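Local coordinates for anti-sigma-factor antagonist (STAS) domain protein (Moorella thermoacetica, PDB 3ZXN) that probably serves as the RsbS scaffold component of a bacterial stressosome, a STAS-domain signalling complex that appears to control secondary messenger signalling, at residues 45-50 against 77-82. The protein carries 1 engineered substitution. Numbering follows the deposited sequence. Where two conformers were deposited one is given.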
ATOM      1  N   GLY A  45      -6.629  -3.471  -8.811  1.00 28.36           N
ATOM      2  CA  GLY A  45      -5.613  -3.685  -7.794  1.00 25.53           C
ATOM      3  C   GLY A  45      -5.103  -2.395  -7.195  1.00 24.25           C
ATOM      4  O   GLY A  45      -5.494  -1.311  -7.612  1.00 26.11           O
ATOM      5  N   LEU A  46      -4.208  -2.530  -6.224  1.00 21.06           N
ATOM      6  CA  LEU A  46      -3.736  -1.408  -5.454  1.00 22.12           C
ATOM      7  C   LEU A  46      -2.228  -1.541  -5.233  1.00 21.73           C
ATOM      8  O   LEU A  46      -1.746  -2.588  -4.807  1.00 25.17           O
ATOM      9  CB  LEU A  46      -4.474  -1.367  -4.095  1.00 19.96           C
ATOM     10  CG  LEU A  46      -3.928  -0.436  -3.015  1.00 22.24           C
ATOM     11  CD1 LEU A  46      -3.956   0.985  -3.503  1.00 23.25           C
ATOM     12  CD2 LEU A  46      -4.744  -0.565  -1.713  1.00 26.09           C
ATOM     13  N   VAL A  47      -1.499  -0.472  -5.533  1.00 23.33           N
ATOM     14  CA  VAL A  47      -0.057  -0.408  -5.274  0.71 22.86           C
ATOM     15  C   VAL A  47       0.227   0.749  -4.338  1.00 21.10           C
ATOM     16  O   VAL A  47      -0.184   1.882  -4.601  1.00 24.52           O
ATOM     17  CB  VAL A  47       0.772  -0.152  -6.564  0.71 24.30           C
ATOM     18  CG1 VAL A  47       2.272  -0.280  -6.252  0.71 19.74           C
ATOM     19  CG2 VAL A  47       0.354  -1.094  -7.676  0.71 27.32           C
ATOM     20  N   ILE A  48       0.920   0.476  -3.235  1.00 22.61           N
ATOM     21  CA  ILE A  48       1.279   1.548  -2.320  1.00 19.64           C
ATOM     22  C   ILE A  48       2.785   1.554  -2.101  1.00 21.71           C
ATOM     23  O   ILE A  48       3.349   0.544  -1.701  1.00 22.03           O
ATOM     24  CB  ILE A  48       0.608   1.397  -0.941  1.00 20.52           C
ATOM     25  CG1 ILE A  48      -0.918   1.471  -1.070  1.00 22.73           C
ATOM     26  CG2 ILE A  48       1.138   2.483  -0.013  1.00 23.86           C
ATOM     27  CD1 ILE A  48      -1.659   1.320   0.321  1.00 23.02           C
ATOM     28  N   ASP A  49       3.422   2.695  -2.352  1.00 25.03           N
ATOM     29  CA  ASP A  49       4.874   2.799  -2.209  1.00 26.81           C
ATOM     30  C   ASP A  49       5.229   3.603  -0.970  1.00 23.63           C
ATOM     31  O   ASP A  49       4.691   4.686  -0.752  1.00 25.67           O
ATOM     32  CB  ASP A  49       5.520   3.444  -3.446  1.00 23.67           C
ATOM     33  CG  ASP A  49       7.038   3.503  -3.343  1.00 25.75           C
ATOM     34  OD1 ASP A  49       7.558   4.431  -2.687  1.00 26.96           O
ATOM     35  OD2 ASP A  49       7.702   2.618  -3.916  1.00 26.82           O
ATOM     36  N   ILE A  50       6.166   3.085  -0.188  1.00 20.59           N
ATOM     37  CA  ILE A  50       6.595   3.770   1.028  1.00 22.69           C
ATOM     38  C   ILE A  50       8.077   4.145   1.060  1.00 28.52           C
ATOM     39  O   ILE A  50       8.623   4.395   2.131  1.00 27.49           O
ATOM     40  CB  ILE A  50       6.245   2.924   2.285  1.00 24.86           C
ATOM     41  CG1 ILE A  50       6.916   1.540   2.211  1.00 23.68           C
ATOM     42  CG2 ILE A  50       4.748   2.775   2.379  1.00 27.55           C
ATOM     43  CD1 ILE A  50       6.870   0.729   3.543  1.00 26.40           C
ATOM     44  N   PRO A  77      -6.285  -7.285  -5.386  1.00 27.91           N
ATOM     45  CA  PRO A  77      -4.837  -7.509  -5.332  1.00 25.16           C
ATOM     46  C   PRO A  77      -4.084  -6.292  -4.790  1.00 22.77           C
ATOM     47  O   PRO A  77      -4.374  -5.171  -5.184  1.00 26.69           O
ATOM     48  CB  PRO A  77      -4.472  -7.743  -6.815  1.00 29.16           C
ATOM     49  CG  PRO A  77      -5.702  -8.383  -7.388  1.00 32.05           C
ATOM     50  CD  PRO A  77      -6.865  -7.703  -6.676  1.00 26.60           C
ATOM     51  N   PHE A  78      -3.099  -6.522  -3.928  1.00 23.16           N
ATOM     52  CA  PHE A  78      -2.417  -5.435  -3.242  1.00 22.01           C
ATOM     53  C   PHE A  78      -0.920  -5.709  -3.200  1.00 25.02           C
ATOM     54  O   PHE A  78      -0.516  -6.793  -2.811  1.00 26.79           O
ATOM     55  CB  PHE A  78      -2.966  -5.326  -1.799  1.00 22.08           C
ATOM     56  CG  PHE A  78      -2.193  -4.390  -0.911  1.00 25.33           C
ATOM     57  CD1 PHE A  78      -1.957  -3.080  -1.287  1.00 29.54           C
ATOM     58  CD2 PHE A  78      -1.736  -4.807   0.330  1.00 29.14           C
ATOM     59  CE1 PHE A  78      -1.250  -2.210  -0.452  1.00 27.55           C
ATOM     60  CE2 PHE A  78      -1.046  -3.935   1.166  1.00 34.48           C
ATOM     61  CZ  PHE A  78      -0.800  -2.641   0.771  1.00 27.78           C
ATOM     62  N   VAL A  79      -0.110  -4.733  -3.614  1.00 24.53           N
ATOM     63  CA  VAL A  79       1.339  -4.856  -3.506  0.67 24.40           C
ATOM     64  C   VAL A  79       1.930  -3.632  -2.798  1.00 23.85           C
ATOM     65  O   VAL A  79       1.546  -2.495  -3.065  1.00 23.09           O
ATOM     66  CB  VAL A  79       2.015  -5.120  -4.897  0.67 26.42           C
ATOM     67  CG1 VAL A  79       1.768  -3.973  -5.845  0.67 23.81           C
ATOM     68  CG2 VAL A  79       3.517  -5.402  -4.745  0.67 25.79           C
ATOM     69  N   LEU A  80       2.844  -3.893  -1.863  1.00 21.32           N
ATOM     70  CA  LEU A  80       3.521  -2.850  -1.102  1.00 22.31           C
ATOM     71  C   LEU A  80       4.935  -2.745  -1.664  1.00 24.24           C
ATOM     72  O   LEU A  80       5.584  -3.770  -1.859  1.00 24.95           O
ATOM     73  CB  LEU A  80       3.592  -3.235   0.382  1.00 23.13           C
ATOM     74  CG  LEU A  80       4.188  -2.213   1.352  1.00 23.78           C
ATOM     75  CD1 LEU A  80       3.289  -0.975   1.455  1.00 26.50           C
ATOM     76  CD2 LEU A  80       4.420  -2.832   2.736  1.00 22.68           C
ATOM     77  N   THR A  81       5.386  -1.522  -1.945  1.00 20.76           N
ATOM     78  CA  THR A  81       6.652  -1.323  -2.652  1.00 24.67           C
ATOM     79  C   THR A  81       7.564  -0.302  -1.966  1.00 25.24           C
ATOM     80  O   THR A  81       7.105   0.518  -1.162  1.00 22.49           O
ATOM     81  CB  THR A  81       6.433  -0.897  -4.156  1.00 24.15           C
ATOM     82  OG1 THR A  81       5.918   0.434  -4.229  1.00 21.58           O
ATOM     83  CG2 THR A  81       5.470  -1.839  -4.879  1.00 21.08           C
ATOM     84  N   GLY A  82       8.860  -0.364  -2.297  1.00 27.03           N
ATOM     85  CA  GLY A  82       9.849   0.583  -1.792  1.00 22.04           C
ATOM     86  C   GLY A  82      10.222   0.353  -0.332  1.00 29.12           C
ATOM     87  O   GLY A  82      10.253   1.292   0.454  1.00 28.90           O
TER
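Leu46 to Asp49 and Phe78 to Thr81 pair in register as parallel neighbours, their axes 4.7 Å apart at closest approach and inclined by 15°. They are the two strands of a right-handed beta-alpha-beta crossover through helix 58-74, in the middle of the STAS-domain sheet; strand 13-17 pairs with the other edge of 45-49, and 102-104 lies beyond 78-81. Five backbone hydrogen bonds join them, Leu46 N to Pro77 O, Val79 N to Leu46 O, Ile48 N to Val79 O, Thr81 N to Ile48 O and Ile50 N to Thr81 O, and four of the same carbonyl oxygens also receive CA-H...O contacts, such as Phe78 CA to Leu46 O at 3.3 Å. On the face packed against helix 58-74, the ring of Phe78 lies against two aliphatic side chains. Leu46 lies alongside it, CG 3.7 Å from Phe78 CD1, while Ile48 crosses it obliquely, CG1 in the ring plane at the edge and CD1 3.6 Å from Phe78 CE1. Ile67 of the helix touches both Leu46 and Ile48, and Ala71 touches the Phe78 side chain. Further on, Leu80 CD1 comes within 3.5 Å of Ile48 O and touches Ile50 CG2. The other face, toward helix 107-118, carries Val47, Val79, Asp49 and Thr81. In the conformers given for the two valines, each deposited in two, Val79 CG1 sits 3.7 Å from both methyls of Val47, and Val47 CG1 also meets Thr81 CG2. Leu107 packs on Val47, Asp49 and Thr81. The carboxylate of Asp49 is shared between two hydroxyls: OD1 bonds Ser51 OG, and Thr81 OG1 donates to Asp49 OD2 at 2.8 Å, on its anti side and 21° out of the carboxylate plane.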